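Local coordinates for oxidoreductase, NAD-binding/iron-sulfur cluster-binding protein (Nitratireductor pacificus pht-3B, PDB 6ZXU) that catalyses reductive dehalogenation as a catabolic enzyme, using cobalamin and probably passing electrons through two [4Fe-4S] clusters, at residues R195-F198 against Q203-L206. Numbering follows the deposited sequence.
Sequences RGHF and QVDL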
ATOM      1  N   ARG A 195      -0.584 -23.832  -7.351  1.00 19.03           N
ATOM      2  CA  ARG A 195      -0.505 -23.243  -8.659  1.00 21.56           C
ATOM      3  C   ARG A 195      -1.626 -22.205  -8.794  1.00 23.01           C
ATOM      4  O   ARG A 195      -2.780 -22.451  -8.384  1.00 19.83           O
ATOM      5  CB  ARG A 195      -0.683 -24.328  -9.701  1.00 26.31           C
ATOM      6  CG  ARG A 195      -0.955 -23.906 -11.131  1.00 27.28           C
ATOM      7  CD  ARG A 195       0.188 -23.205 -11.747  1.00 29.89           C
ATOM      8  NE  ARG A 195       0.307 -23.382 -13.200  1.00 31.18           N
ATOM      9  CZ  ARG A 195      -0.340 -22.747 -14.160  1.00 33.27           C
ATOM     10  NH1 ARG A 195      -1.279 -21.830 -13.959  1.00 29.24           N
ATOM     11  NH2 ARG A 195      -0.022 -23.051 -15.438  1.00 36.08           N
ATOM     12  N   GLY A 196      -1.303 -21.017  -9.340  1.00 22.41           N
ATOM     13  CA  GLY A 196      -2.257 -19.968  -9.561  1.00 19.85           C
ATOM     14  C   GLY A 196      -2.801 -20.034 -10.956  1.00 19.76           C
ATOM     15  O   GLY A 196      -2.143 -20.536 -11.876  1.00 19.69           O
ATOM     16  N   HIS A 197      -4.008 -19.559 -11.103  1.00 19.30           N
ATOM     17  CA  HIS A 197      -4.708 -19.582 -12.363  1.00 20.57           C
ATOM     18  C   HIS A 197      -5.487 -18.331 -12.552  1.00 22.89           C
ATOM     19  O   HIS A 197      -6.090 -17.805 -11.584  1.00 23.75           O
ATOM     20  CB  HIS A 197      -5.703 -20.813 -12.432  1.00 22.73           C
ATOM     21  CG  HIS A 197      -5.133 -22.113 -11.989  1.00 21.31           C
ATOM     22  ND1 HIS A 197      -4.749 -23.119 -12.855  1.00 23.92           N
ATOM     23  CD2 HIS A 197      -4.870 -22.583 -10.751  1.00 23.50           C
ATOM     24  CE1 HIS A 197      -4.298 -24.147 -12.172  1.00 20.87           C
ATOM     25  NE2 HIS A 197      -4.373 -23.857 -10.892  1.00 22.81           N
ATOM     26  N   PHE A 198      -5.582 -17.849 -13.782  1.00 21.74           N
ATOM     27  CA  PHE A 198      -6.495 -16.779 -14.097  1.00 23.12           C
ATOM     28  C   PHE A 198      -6.748 -16.888 -15.579  1.00 23.74           C
ATOM     29  O   PHE A 198      -6.252 -17.810 -16.225  1.00 24.66           O
ATOM     30  CB  PHE A 198      -5.936 -15.405 -13.697  1.00 23.56           C
ATOM     31  CG  PHE A 198      -4.908 -14.851 -14.653  1.00 23.51           C
ATOM     32  CD1 PHE A 198      -3.696 -15.452 -14.736  1.00 21.67           C
ATOM     33  CD2 PHE A 198      -5.186 -13.760 -15.457  1.00 22.91           C
ATOM     34  CE1 PHE A 198      -2.770 -14.978 -15.636  1.00 23.69           C
ATOM     35  CE2 PHE A 198      -4.251 -13.247 -16.315  1.00 23.02           C
ATOM     36  CZ  PHE A 198      -3.060 -13.912 -16.453  1.00 22.66           C
ATOM     37  N   GLN A 203      -5.261 -23.875 -15.804  1.00 30.27           N
ATOM     38  CA  GLN A 203      -5.385 -25.351 -15.990  1.00 31.48           C
ATOM     39  C   GLN A 203      -6.714 -25.930 -15.500  1.00 35.89           C
ATOM     40  O   GLN A 203      -6.838 -27.121 -15.422  1.00 36.40           O
ATOM     41  CB  GLN A 203      -4.249 -26.062 -15.253  1.00 31.38           C
ATOM     42  CG  GLN A 203      -2.863 -25.596 -15.676  1.00 34.84           C
ATOM     43  CD  GLN A 203      -1.806 -26.169 -14.780  1.00 39.67           C
ATOM     44  OE1 GLN A 203      -2.038 -26.476 -13.579  1.00 37.02           O
ATOM     45  NE2 GLN A 203      -0.630 -26.344 -15.341  1.00 40.84           N
ATOM     46  N   VAL A 204      -7.651 -25.080 -15.072  1.00 33.10           N
ATOM     47  CA  VAL A 204      -8.913 -25.511 -14.478  1.00 31.33           C
ATOM     48  C   VAL A 204     -10.006 -24.632 -14.996  1.00 30.84           C
ATOM     49  O   VAL A 204      -9.735 -23.573 -15.624  1.00 35.52           O
ATOM     50  CB  VAL A 204      -8.896 -25.433 -12.951  1.00 31.46           C
ATOM     51  CG1 VAL A 204      -7.886 -26.376 -12.371  1.00 33.93           C
ATOM     52  CG2 VAL A 204      -8.623 -23.995 -12.480  1.00 33.19           C
ATOM     53  N   ASP A 205     -11.249 -25.032 -14.742  1.00 33.45           N
ATOM     54  CA  ASP A 205     -12.424 -24.290 -15.245  1.00 33.55           C
ATOM     55  C   ASP A 205     -12.816 -23.258 -14.183  1.00 33.09           C
ATOM     56  O   ASP A 205     -13.487 -23.583 -13.212  1.00 29.16           O
ATOM     57  CB  ASP A 205     -13.610 -25.229 -15.523  1.00 37.40           C
ATOM     58  CG  ASP A 205     -14.741 -24.555 -16.275  1.00 44.49           C
ATOM     59  OD1 ASP A 205     -15.083 -23.360 -16.074  1.00 44.43           O
ATOM     60  OD2 ASP A 205     -15.365 -25.259 -17.082  1.00 59.51           O
ATOM     61  N   LEU A 206     -12.419 -22.015 -14.419  1.00 28.01           N
ATOM     62  CA  LEU A 206     -12.573 -20.973 -13.435  1.00 25.17           C
ATOM     63  C   LEU A 206     -14.035 -20.722 -13.135  1.00 21.74           C
ATOM     64  O   LEU A 206     -14.394 -20.602 -11.993  1.00 23.61           O
ATOM     65  CB  LEU A 206     -11.911 -19.650 -13.922  1.00 25.42           C
ATOM     66  CG  LEU A 206     -10.431 -19.646 -14.302  1.00 25.85           C
ATOM     67  CD1 LEU A 206     -10.038 -18.358 -15.029  1.00 29.00           C
ATOM     68  CD2 LEU A 206      -9.588 -19.850 -13.058  1.00 26.14           C
TER
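The backbone N of Q203 donates to ND1 of H197, 3.1 Å from N to ND1 and nearly straight at 170°, arriving at the ring edge close to its plane. That makes ND1 the acceptor, so the imidazole proton should sit on NE2, which is hydrogen-bonded to OG1 of T238; bonds at both nitrogens should hold the ring's rotation. On the arginine side, NH1 of R195 reaches back to the carbonyl O of G196, 2.6 Å from NH1 to O and lying in the guanidinium plane, while NH2 forms a salt bridge with D201.

The strand is an edge of the antiparallel four-stranded sheet 121-126, 142-149, 232-239, 194-198, bonded through R195 and H197 to strand 232-239. Beyond it the loop leads into helix 206-212 and lays V204 and L206 against strand 232-239, with D205 as N-cap, its OD1 taking the backbone N of R208. All this lies far from the cobalamin.

CD of Q203 sits over one face of the R195 guanidinium, displaced toward its rim, with the two planes 32° apart and CD 3.8 Å from CZ; NE2 of Q203 and the arginine NH2 are both donors and merely touch. With CG of R195 anti to the backbone N (chi1 166°), a bend at chi2 brings NH1 to the G196 carbonyl and sets that face against the amide carbon, the two side chains crossing at about a right angle. Replacing R195 by alanine would probably leave D201 without its charged mate and the Q203 amide freer to turn. Methyl CG2 of V204 makes a CH-pi contact over one face of the H197 ring, 4.1 Å from its centroid.

Aliphatic contact comes from L206, whose CD1 meets the backbone C of F198 at 3.6 Å and whose CD2 rests against CB of H197. The CA-CB bond of F198 points away from 203-206, and its side chain touches D173 and A177 of helix 168-190.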